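Local structure of F420-H2 Dependent Reductase A (Mycobacterium smegmatis str. MC2 155, 3H96) at residues T101-E106 against V137-R142; V35-R40 against Y78-T83; F65-G70 against A123-K128; E106-I111 against I132-V137. The protein is an F420H2-dependent reductase of mycobacteria, from families that catalyse aflatoxin degradation, and probably passes electrons between coenzyme F420 and quinones. One frame throughout, in Å; residues are numbered along the deposited sequence.

How the contacts relate
The four contacts lie in and around one antiparallel sheet. Contact 1 pairs two strands of that sheet; contact 2, its centre about 14 Å from that of contact 1, lays helix 76-84 against a more distant strand, and Leu138 packs on Tyr78, Leu81 and Thr82 between them. Contact 4 is nested in the connection that contact 1 closes, shares Val137 with it, and lies about 9 Å away, centre to centre. Contact 3 stands about 10 Å from contact 4 and is joined to it by a salt bridge, Glu126 OE2 to Arg108 NH2 at 2.7 Å. Contacts 2 and 3 are farthest apart, about 19 Å between centres.

Contact 1 (T101-E106 against V137-R142); sequences TEVTGE and VLALTR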
# COMPACT_ATOMS: atom_id res chain seq x y z
N THR A 101 4.66 -8.45 6.38
CA THR A 101 3.81 -9.37 7.16
C THR A 101 2.36 -8.93 6.90
O THR A 101 2.14 -7.78 6.56
CB THR A 101 4.13 -9.28 8.71
OG1 THR A 101 4.22 -7.92 9.04
CG2 THR A 101 5.55 -9.88 9.05
N GLU A 102 1.40 -9.84 6.99
CA GLU A 102 0.02 -9.50 6.75
C GLU A 102 -0.64 -9.27 8.08
O GLU A 102 -0.46 -10.07 8.99
CB GLU A 102 -0.65 -10.65 5.98
CG GLU A 102 -2.02 -10.18 5.57
CD GLU A 102 -2.70 -10.91 4.42
OE1 GLU A 102 -2.08 -11.72 3.69
OE2 GLU A 102 -3.91 -10.61 4.25
N VAL A 103 -1.43 -8.20 8.23
CA VAL A 103 -2.13 -7.97 9.48
C VAL A 103 -3.53 -8.59 9.36
O VAL A 103 -4.22 -8.35 8.35
CB VAL A 103 -2.35 -6.46 9.79
CG1 VAL A 103 -2.88 -6.30 11.18
CG2 VAL A 103 -1.06 -5.68 9.66
N THR A 104 -3.95 -9.35 10.39
CA THR A 104 -5.26 -10.04 10.36
C THR A 104 -6.11 -9.79 11.63
O THR A 104 -5.64 -9.18 12.61
CB THR A 104 -5.17 -11.60 10.07
OG1 THR A 104 -4.44 -12.25 11.10
CG2 THR A 104 -4.60 -11.92 8.70
N GLY A 105 -7.35 -10.25 11.59
CA GLY A 105 -8.19 -10.19 12.81
C GLY A 105 -8.55 -8.76 13.19
O GLY A 105 -8.63 -7.87 12.32
N GLU A 106 -8.78 -8.56 14.48
CA GLU A 106 -9.15 -7.26 15.05
C GLU A 106 -8.06 -6.20 14.77
O GLU A 106 -8.39 -5.06 14.47
CB GLU A 106 -9.52 -7.34 16.56
CG GLU A 106 -10.66 -8.36 16.93
CD GLU A 106 -12.05 -8.17 16.23
OE1 GLU A 106 -12.25 -8.73 15.11
OE2 GLU A 106 -12.95 -7.51 16.82
N VAL A 137 -4.56 -5.98 4.64
CA VAL A 137 -3.62 -4.94 5.09
C VAL A 137 -2.24 -5.57 5.28
O VAL A 137 -2.13 -6.59 5.98
CB VAL A 137 -4.15 -4.29 6.39
CG1 VAL A 137 -3.15 -3.26 7.03
CG2 VAL A 137 -5.43 -3.57 6.09
N LEU A 138 -1.19 -4.97 4.71
CA LEU A 138 0.15 -5.45 4.93
C LEU A 138 0.97 -4.41 5.74
O LEU A 138 0.81 -3.21 5.52
CB LEU A 138 0.86 -5.67 3.58
CG LEU A 138 0.24 -6.63 2.58
CD1 LEU A 138 1.18 -6.72 1.38
CD2 LEU A 138 0.14 -8.03 3.17
N ALA A 139 1.85 -4.91 6.61
CA ALA A 139 2.81 -4.13 7.33
C ALA A 139 4.18 -4.21 6.61
O ALA A 139 4.75 -5.30 6.43
CB ALA A 139 2.90 -4.65 8.77
N LEU A 140 4.71 -3.05 6.21
CA LEU A 140 6.01 -2.94 5.63
C LEU A 140 6.99 -2.37 6.67
O LEU A 140 6.93 -1.20 7.05
CB LEU A 140 5.90 -2.09 4.37
CG LEU A 140 4.75 -2.52 3.44
CD1 LEU A 140 4.74 -1.60 2.17
CD2 LEU A 140 4.93 -4.06 3.01
N THR A 141 7.91 -3.22 7.14
CA THR A 141 8.77 -2.84 8.25
C THR A 141 10.20 -2.63 7.78
O THR A 141 10.81 -3.56 7.23
CB THR A 141 8.79 -3.91 9.32
OG1 THR A 141 7.45 -4.17 9.74
CG2 THR A 141 9.63 -3.41 10.50
N ARG A 142 10.72 -1.43 8.05
CA ARG A 142 12.05 -1.07 7.60
C ARG A 142 13.10 -2.02 8.16
O ARG A 142 13.14 -2.30 9.33
CB ARG A 142 12.42 0.37 7.98
CG ARG A 142 13.73 0.83 7.30
CD ARG A 142 13.92 2.32 7.57
NE ARG A 142 15.06 2.79 6.83
CZ ARG A 142 15.21 4.02 6.42
NH1 ARG A 142 14.30 4.95 6.72
NH2 ARG A 142 16.30 4.32 5.76
O HOH W 1 6.42 -6.32 8.20
O HOH W 2 -4.89 -8.64 5.95
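Three main-chain hydrogen bonds knit Thr101-Val103 to Val137-Ala139. Thr101 and Ala139 form a hydrogen-bonded antiparallel pair: Thr101 N gives its proton to Ala139 O at 3.2 Å, and Ala139 N returns one to Thr101 O at 2.9 Å, arriving nearly along the C=O axis. Two residues on, Val103 N donates to Val137 O at 2.9 Å, in the carbonyl plane. Ala139 O has a second donor, a water 2.6 Å from it that is also hydrogen-bonded to Thr101 OG1 and Thr141 OG1; this water thus links both strands beside the exposed Thr101. Thr101 OG1 sits between its own N and carbonyl carbon (chi1 45°), which brings it over Ala139 CB. At the other end, a second water accepts from Val137 N at 3.0 Å and lies within bonding distance of Glu102 OE2 and Val103 O. The other carboxylate oxygen, Glu102 OE1, is hydrogen-bonded to Tyr78 OH of helix 76-84. Glu102 CG lies anti to the backbone N, and the side chain crosses Leu138 obliquely, CG 3.9 Å from Leu138 CD2. On the face bearing Thr101 and Ala139, Val103 and Val137 point the same way side by side, with Val103 CG2 4.1 Å from Val137 CG1. Such pairing of strands 94-103 and 137-142 belongs to the antiparallel sheet of the PNPOX-like split barrel, here probably binding F420.

Contact 2 (V35-R40 against Y78-T83); sequences VHHVGR and YYNLTT
Asn80 ND2 is the best-held polar atom across the contact, gripped by one straight bond: it donates to His37 ND1 at 2.9 Å with an N-H angle of 170°, and each partner lies in the plane of the other's flat group. The other end of the amide takes a bond different in kind, for Arg40 N approaches Asn80 OD1 at 3.0 Å from well above the carbonyl plane, so two bonds in all hold the amide to the facing segment. Asn80 CG, anti to its carbonyl carbon, directs the amide off the helix into the turn after the strand, beneath Val38 O and Gly39 CA. Accepting the bond from Asn80 is consistent with an unprotonated His37 ND1, and NE2 on the far side of the ring is hydrogen-bonded to Thr48 OG1; the two together fix the ring's rotation. Water extends the link, one molecule donating to both Val38 O and Asn80 O.

Beyond the turn, Arg40 runs extended from CG to NE alongside Tyr79, pointing the same way. Its NE is 3.5 Å from Tyr79 CB, and Tyr79 CG lies over one guanidinium face, with the two planes 26° apart. Farther in, Leu81 CD1 meets Val35 CG1 at 3.7 Å and Leu81 CD2 packs on His37 CB.

Residues 78-83 of helix 76-84 cross residues 35-38 of strand 32-38 at 80°, Leu81 also reaching Ala87 of strand 86-91 and Leu138 of strand 137-142, while strand 45-51 flanks Val35 and His37 on the sheet.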
# COMPACT_ATOMS: atom_id res chain seq x y z
N VAL A 35 6.11 1.18 -4.09
CA VAL A 35 6.43 -0.20 -3.68
C VAL A 35 7.07 -0.88 -4.86
O VAL A 35 6.45 -0.98 -5.96
CB VAL A 35 5.16 -0.94 -3.25
CG1 VAL A 35 5.47 -2.44 -2.96
CG2 VAL A 35 4.42 -0.13 -2.07
N HIS A 36 8.29 -1.37 -4.68
CA HIS A 36 8.94 -2.16 -5.74
C HIS A 36 8.63 -3.60 -5.42
O HIS A 36 8.95 -4.07 -4.31
CB HIS A 36 10.49 -2.01 -5.75
CG HIS A 36 10.98 -0.66 -6.17
ND1 HIS A 36 10.66 0.49 -5.48
CD2 HIS A 36 11.81 -0.29 -7.17
CE1 HIS A 36 11.25 1.52 -6.06
NE2 HIS A 36 11.97 1.07 -7.08
N HIS A 37 8.04 -4.31 -6.38
CA HIS A 37 7.65 -5.69 -6.19
C HIS A 37 8.02 -6.48 -7.44
O HIS A 37 8.41 -5.90 -8.50
CB HIS A 37 6.14 -5.84 -5.82
CG HIS A 37 5.21 -5.13 -6.75
ND1 HIS A 37 4.39 -5.80 -7.64
CD2 HIS A 37 4.98 -3.80 -6.96
CE1 HIS A 37 3.72 -4.92 -8.37
NE2 HIS A 37 4.04 -3.70 -7.95
N VAL A 38 7.90 -7.80 -7.32
CA VAL A 38 8.26 -8.65 -8.43
C VAL A 38 7.19 -9.70 -8.61
O VAL A 38 6.73 -10.32 -7.64
CB VAL A 38 9.66 -9.29 -8.20
CG1 VAL A 38 9.55 -10.61 -7.47
CG2 VAL A 38 10.40 -9.49 -9.54
N GLY A 39 6.78 -9.90 -9.86
CA GLY A 39 5.65 -10.80 -10.17
C GLY A 39 5.93 -12.22 -9.71
O GLY A 39 6.95 -12.79 -10.10
N ARG A 40 5.07 -12.74 -8.83
CA ARG A 40 5.25 -14.04 -8.27
C ARG A 40 5.17 -15.14 -9.35
O ARG A 40 5.63 -16.23 -9.13
CB ARG A 40 4.25 -14.28 -7.16
CG ARG A 40 2.78 -14.21 -7.65
CD ARG A 40 1.86 -14.99 -6.72
NE ARG A 40 0.51 -15.04 -7.30
CZ ARG A 40 -0.38 -16.01 -7.06
NH1 ARG A 40 -0.11 -16.98 -6.19
NH2 ARG A 40 -1.55 -15.96 -7.68
N TYR A 78 -0.15 -7.44 -4.06
CA TYR A 78 -0.44 -8.07 -2.79
C TYR A 78 0.22 -9.45 -2.77
O TYR A 78 1.00 -9.73 -1.86
CB TYR A 78 -1.96 -8.12 -2.53
CG TYR A 78 -2.32 -9.14 -1.46
CD1 TYR A 78 -2.05 -8.91 -0.12
CD2 TYR A 78 -2.92 -10.37 -1.81
CE1 TYR A 78 -2.30 -9.88 0.84
CE2 TYR A 78 -3.19 -11.36 -0.83
CZ TYR A 78 -2.89 -11.09 0.48
OH TYR A 78 -3.16 -12.01 1.45
N TYR A 79 -0.05 -10.28 -3.79
CA TYR A 79 0.49 -11.65 -3.87
C TYR A 79 1.99 -11.56 -4.07
O TYR A 79 2.74 -12.42 -3.59
CB TYR A 79 -0.14 -12.40 -5.06
CG TYR A 79 -1.60 -12.62 -4.81
CD1 TYR A 79 -2.03 -13.56 -3.84
CD2 TYR A 79 -2.53 -11.87 -5.46
CE1 TYR A 79 -3.37 -13.74 -3.59
CE2 TYR A 79 -3.86 -12.04 -5.23
CZ TYR A 79 -4.28 -12.98 -4.30
OH TYR A 79 -5.59 -13.10 -4.02
N ASN A 80 2.43 -10.56 -4.85
CA ASN A 80 3.88 -10.42 -5.10
C ASN A 80 4.63 -10.18 -3.79
O ASN A 80 5.66 -10.82 -3.51
CB ASN A 80 4.10 -9.24 -6.03
CG ASN A 80 3.63 -9.55 -7.47
OD1 ASN A 80 3.22 -10.66 -7.77
ND2 ASN A 80 3.65 -8.56 -8.32
N LEU A 81 4.12 -9.25 -2.97
CA LEU A 81 4.78 -8.94 -1.69
C LEU A 81 4.76 -10.10 -0.67
O LEU A 81 5.81 -10.44 -0.13
CB LEU A 81 4.20 -7.67 -1.07
CG LEU A 81 4.46 -6.34 -1.81
CD1 LEU A 81 3.96 -5.14 -0.95
CD2 LEU A 81 5.98 -6.24 -2.00
N THR A 82 3.60 -10.74 -0.47
CA THR A 82 3.48 -11.77 0.55
C THR A 82 4.24 -13.03 0.08
O THR A 82 4.63 -13.86 0.91
CB THR A 82 2.03 -12.15 0.79
OG1 THR A 82 1.44 -12.62 -0.45
CG2 THR A 82 1.23 -10.94 1.42
N THR A 83 4.39 -13.18 -1.23
CA THR A 83 5.21 -14.27 -1.76
C THR A 83 6.69 -14.02 -1.50
O THR A 83 7.41 -14.90 -1.00
CB THR A 83 4.97 -14.54 -3.24
OG1 THR A 83 3.65 -15.07 -3.42
CG2 THR A 83 6.01 -15.57 -3.73
O HOH W 3 7.60 -8.72 -4.53
O HOH W 4 6.82 -12.16 -5.80
O HOH W 5 2.86 -17.39 -4.89

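Contact 3 (F65-G70 against A123-K128); sequences FASKAG and ADYEKK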
# COMPACT_ATOMS: atom_id res chain seq x y z
N PHE A 65 -2.69 -1.03 1.84
CA PHE A 65 -4.06 -1.57 1.81
C PHE A 65 -4.23 -2.11 0.47
O PHE A 65 -4.17 -1.33 -0.51
CB PHE A 65 -5.07 -0.41 2.05
CG PHE A 65 -4.90 0.23 3.40
CD1 PHE A 65 -5.53 -0.34 4.56
CD2 PHE A 65 -3.97 1.24 3.57
CE1 PHE A 65 -5.27 0.16 5.82
CE2 PHE A 65 -3.72 1.76 4.87
CZ PHE A 65 -4.36 1.24 5.97
N ALA A 66 -4.49 -3.40 0.36
CA ALA A 66 -4.66 -4.00 -0.98
C ALA A 66 -6.08 -3.80 -1.53
O ALA A 66 -6.79 -4.78 -1.82
CB ALA A 66 -4.25 -5.49 -0.95
N SER A 67 -6.49 -2.55 -1.63
CA SER A 67 -7.88 -2.17 -1.84
C SER A 67 -8.34 -2.28 -3.31
O SER A 67 -9.48 -2.68 -3.59
CB SER A 67 -8.05 -0.72 -1.35
OG SER A 67 -7.03 0.12 -1.88
N LYS A 68 -7.45 -1.95 -4.23
CA LYS A 68 -7.77 -2.01 -5.66
C LYS A 68 -9.16 -1.38 -5.96
O LYS A 68 -9.98 -1.95 -6.68
CB LYS A 68 -7.69 -3.46 -6.20
CG LYS A 68 -7.70 -3.50 -7.72
CD LYS A 68 -6.97 -4.70 -8.24
CE LYS A 68 -7.88 -5.77 -8.71
NZ LYS A 68 -8.06 -5.67 -10.18
N ALA A 69 -9.40 -0.24 -5.32
CA ALA A 69 -10.64 0.54 -5.47
C ALA A 69 -11.89 -0.33 -5.26
O ALA A 69 -12.93 -0.11 -5.92
CB ALA A 69 -10.68 1.21 -6.91
N GLY A 70 -11.80 -1.33 -4.39
CA GLY A 70 -13.01 -2.07 -4.04
C GLY A 70 -13.44 -3.02 -5.18
O GLY A 70 -14.59 -3.46 -5.24
N ALA A 123 -13.98 3.18 3.29
CA ALA A 123 -15.17 2.51 3.82
C ALA A 123 -16.07 2.07 2.67
O ALA A 123 -16.69 1.02 2.72
CB ALA A 123 -15.98 3.40 4.85
N ASP A 124 -16.10 2.85 1.59
CA ASP A 124 -16.87 2.41 0.42
C ASP A 124 -16.22 1.17 -0.19
O ASP A 124 -16.93 0.23 -0.58
CB ASP A 124 -17.01 3.56 -0.60
CG ASP A 124 -17.87 3.16 -1.83
OD1 ASP A 124 -19.09 2.92 -1.67
OD2 ASP A 124 -17.33 3.06 -2.97
N TYR A 125 -14.88 1.09 -0.24
CA TYR A 125 -14.27 -0.10 -0.85
C TYR A 125 -14.71 -1.34 -0.08
O TYR A 125 -14.95 -2.38 -0.67
CB TYR A 125 -12.75 -0.07 -0.88
CG TYR A 125 -12.18 1.15 -1.58
CD1 TYR A 125 -12.86 1.78 -2.64
CD2 TYR A 125 -10.95 1.64 -1.20
CE1 TYR A 125 -12.30 2.90 -3.27
CE2 TYR A 125 -10.41 2.70 -1.79
CZ TYR A 125 -11.06 3.33 -2.84
OH TYR A 125 -10.44 4.43 -3.38
N GLU A 126 -14.78 -1.20 1.24
CA GLU A 126 -15.11 -2.35 2.00
C GLU A 126 -16.60 -2.73 1.81
O GLU A 126 -16.93 -3.92 1.84
CB GLU A 126 -14.79 -2.09 3.46
CG GLU A 126 -14.01 -3.21 3.96
CD GLU A 126 -13.39 -3.01 5.31
OE1 GLU A 126 -13.88 -2.15 6.10
OE2 GLU A 126 -12.41 -3.74 5.55
N LYS A 127 -17.48 -1.73 1.60
CA LYS A 127 -18.87 -2.08 1.32
C LYS A 127 -18.99 -2.78 -0.03
O LYS A 127 -19.72 -3.75 -0.13
CB LYS A 127 -19.83 -0.87 1.43
CG LYS A 127 -19.85 -0.27 2.87
CD LYS A 127 -21.13 0.49 3.21
CE LYS A 127 -21.59 0.13 4.65
NZ LYS A 127 -23.04 -0.30 4.68
N LYS A 128 -18.31 -2.29 -1.06
CA LYS A 128 -18.16 -2.99 -2.38
C LYS A 128 -17.64 -4.44 -2.34
O LYS A 128 -17.96 -5.23 -3.19
CB LYS A 128 -17.23 -2.17 -3.31
CG LYS A 128 -17.85 -0.86 -3.83
CD LYS A 128 -16.95 -0.17 -4.89
CE LYS A 128 -17.00 -0.92 -6.27
NZ LYS A 128 -16.51 -0.01 -7.40
O HOH W 6 -14.76 2.01 -6.29
O HOH W 7 -16.24 -6.23 -5.26
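Tyr125 reaches out of helix 121-128 and lays its ring against the turn formed by Ser67-Gly70. Its CB starts the contact, 3.7 Å from Gly70 CA, and CG, anti to the carbonyl carbon (chi1 -56°), continues past Gly70 N. From there the ring's two sides part: CD1 comes to 3.5 Å from Ala69 C, whereas CD2 meets Ser67 CB at 3.7 Å. Farther along, CE1 and CZ lie below Ala69 CA, which sits over one ring face, 3.8 Å from the centroid and 18° off the normal, a CH-pi contact. Gly70, at positive phi and without a side chain, lets the backbone lie against Tyr125 CB and Lys128. The turn is itself closed by Gly70 N donating to Ser67 O.

Beside the ring, Lys128 CB lies 3.5 Å from Gly70 O, and the bend at chi3 brings Lys128 CE back to 3.6 Å from the same oxygen. Its NZ is 3.9 Å from Ala69 O, and a water joins the two, donating to the carbonyl and accepting from the ammonium. A second water donates to both Gly70 O and Lys128 O, so polar links between the segments here are carried by solvent.

The contact is a surface one: the loop between strand 61-65 and helix 76-84 leans on helix 121-128, while Tyr125 also touches Tyr112 of helix 105-118 and stacks edge-to-face with Phe122.

Contact 4 (E106-I111 against I132-V137); sequences EDRDRI and IRTIPV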
# COMPACT_ATOMS: atom_id res chain seq x y z
N GLU A 106 -8.78 -8.56 14.48
CA GLU A 106 -9.15 -7.26 15.05
C GLU A 106 -8.06 -6.20 14.77
O GLU A 106 -8.39 -5.06 14.47
CB GLU A 106 -9.52 -7.34 16.56
CG GLU A 106 -10.66 -8.36 16.93
CD GLU A 106 -12.05 -8.17 16.23
OE1 GLU A 106 -12.25 -8.73 15.11
OE2 GLU A 106 -12.95 -7.51 16.82
N ASP A 107 -6.78 -6.59 14.82
CA ASP A 107 -5.72 -5.65 14.39
C ASP A 107 -5.88 -5.06 12.96
O ASP A 107 -5.69 -3.86 12.78
CB ASP A 107 -4.31 -6.18 14.61
CG ASP A 107 -3.87 -6.14 16.11
OD1 ASP A 107 -4.74 -6.25 17.01
OD2 ASP A 107 -2.66 -5.96 16.39
N ARG A 108 -6.20 -5.88 11.99
CA ARG A 108 -6.49 -5.42 10.64
C ARG A 108 -7.63 -4.37 10.67
O ARG A 108 -7.51 -3.34 10.11
CB ARG A 108 -6.86 -6.56 9.68
CG ARG A 108 -6.85 -6.23 8.22
CD ARG A 108 -7.99 -6.79 7.28
NE ARG A 108 -9.26 -6.29 7.65
CZ ARG A 108 -10.06 -5.47 6.97
NH1 ARG A 108 -9.81 -5.04 5.79
NH2 ARG A 108 -11.15 -5.13 7.54
N ASP A 109 -8.71 -4.76 11.33
CA ASP A 109 -9.91 -3.95 11.44
C ASP A 109 -9.57 -2.59 12.06
O ASP A 109 -10.14 -1.56 11.61
CB ASP A 109 -10.96 -4.66 12.31
CG ASP A 109 -11.67 -5.78 11.57
OD1 ASP A 109 -11.42 -5.98 10.35
OD2 ASP A 109 -12.53 -6.43 12.22
N ARG A 110 -8.71 -2.57 13.07
CA ARG A 110 -8.43 -1.32 13.66
C ARG A 110 -7.61 -0.43 12.75
O ARG A 110 -7.89 0.76 12.66
CB ARG A 110 -7.94 -1.37 15.13
CG ARG A 110 -6.57 -1.75 15.34
CD ARG A 110 -6.10 -1.44 16.75
NE ARG A 110 -5.03 -2.36 17.14
CZ ARG A 110 -3.82 -2.39 16.59
NH1 ARG A 110 -3.52 -1.53 15.63
NH2 ARG A 110 -2.91 -3.27 17.00
N ILE A 111 -6.62 -0.99 12.06
CA ILE A 111 -5.78 -0.17 11.17
C ILE A 111 -6.64 0.27 9.96
O ILE A 111 -6.63 1.44 9.58
CB ILE A 111 -4.56 -0.93 10.74
CG1 ILE A 111 -3.62 -1.15 11.95
CG2 ILE A 111 -3.82 -0.28 9.53
CD1 ILE A 111 -2.82 -2.41 11.74
N ILE A 132 -17.35 -10.78 -0.56
CA ILE A 132 -16.51 -11.20 -1.69
C ILE A 132 -15.06 -11.40 -1.25
O ILE A 132 -14.46 -12.49 -1.39
CB ILE A 132 -16.63 -10.19 -2.88
CG1 ILE A 132 -18.12 -10.05 -3.30
CG2 ILE A 132 -15.70 -10.56 -4.09
CD1 ILE A 132 -18.41 -8.91 -4.36
N ARG A 133 -14.48 -10.35 -0.69
CA ARG A 133 -13.19 -10.49 -0.13
C ARG A 133 -12.99 -9.49 1.02
O ARG A 133 -13.67 -8.45 1.07
CB ARG A 133 -12.08 -10.35 -1.20
CG ARG A 133 -11.84 -8.98 -1.68
CD ARG A 133 -10.69 -8.83 -2.74
NE ARG A 133 -10.92 -7.51 -3.30
CZ ARG A 133 -10.19 -6.41 -3.07
NH1 ARG A 133 -9.08 -6.45 -2.36
NH2 ARG A 133 -10.56 -5.25 -3.60
N THR A 134 -12.09 -9.85 1.96
CA THR A 134 -11.63 -8.91 2.99
C THR A 134 -10.37 -8.27 2.44
O THR A 134 -9.47 -8.98 1.96
CB THR A 134 -11.25 -9.69 4.24
OG1 THR A 134 -12.47 -10.19 4.80
CG2 THR A 134 -10.54 -8.78 5.35
N ILE A 135 -10.34 -6.92 2.45
CA ILE A 135 -9.24 -6.10 1.86
C ILE A 135 -8.01 -6.33 2.73
O ILE A 135 -8.04 -6.04 3.95
CB ILE A 135 -9.68 -4.62 1.72
CG1 ILE A 135 -10.71 -4.57 0.57
CG2 ILE A 135 -8.54 -3.68 1.28
CD1 ILE A 135 -11.45 -3.21 0.47
N PRO A 136 -6.94 -6.89 2.10
CA PRO A 136 -5.78 -7.16 2.93
C PRO A 136 -5.06 -5.91 3.41
O PRO A 136 -4.98 -4.87 2.70
CB PRO A 136 -4.86 -8.01 2.04
CG PRO A 136 -5.84 -8.66 0.97
CD PRO A 136 -6.94 -7.61 0.81
N VAL A 137 -4.56 -5.98 4.64
CA VAL A 137 -3.62 -4.94 5.09
C VAL A 137 -2.24 -5.57 5.28
O VAL A 137 -2.13 -6.59 5.98
CB VAL A 137 -4.15 -4.29 6.39
CG1 VAL A 137 -3.15 -3.26 7.03
CG2 VAL A 137 -5.43 -3.57 6.09
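Arg108 carries this contact, its guanidinium turned to the main chain of the loop. Its NH1 donates to Ile135 O at 2.7 Å; the N-H angle is 154°, and the proton meets a lone pair in the carbonyl plane. Over one guanidinium face lies the methyl of Thr134, whose CG2 is 3.6 Å from Arg108 NE. Closer to the helix, the aliphatic stem takes part as well, Arg108 CG packing at 3.7 Å on Val137 CG2. One turn on, Ile111 CG2 meets Val137 CG1 at 3.9 Å, so the two branches of this valine are shared between residues 108 and 111.

What shapes the arginine is a chain that leaves anti to the backbone N (chi1 -166°) and then bends at chi2 and chi3, folding the guanidinium across to the loop. Helix 105-118 packs here on the segment that leads into strand 137-142, the last strand of the chain, which runs between strands 94-103 and 61-65 in the sheet: Arg108 and Ile111, on the buried side of the helix, meet the loop and the strand's first residue.

The second shell is ionic. Asp109 OD1 uses its anti lone pair to hold Arg108 NH2 at 2.9 Å in a salt bridge, lying in the guanidinium plane, and a weak bond from Arg108 NE reaches the same oxygen. Glu126 of helix 121-128 forms another salt bridge to NH2, so the buried cation is probably kept charged by two carboxylates. The loop is held nearby by Arg133, whose NH1 and NH2 donate to Ala66 O and Ser67 O, and by the main-chain bond of Pro136 with Ala66.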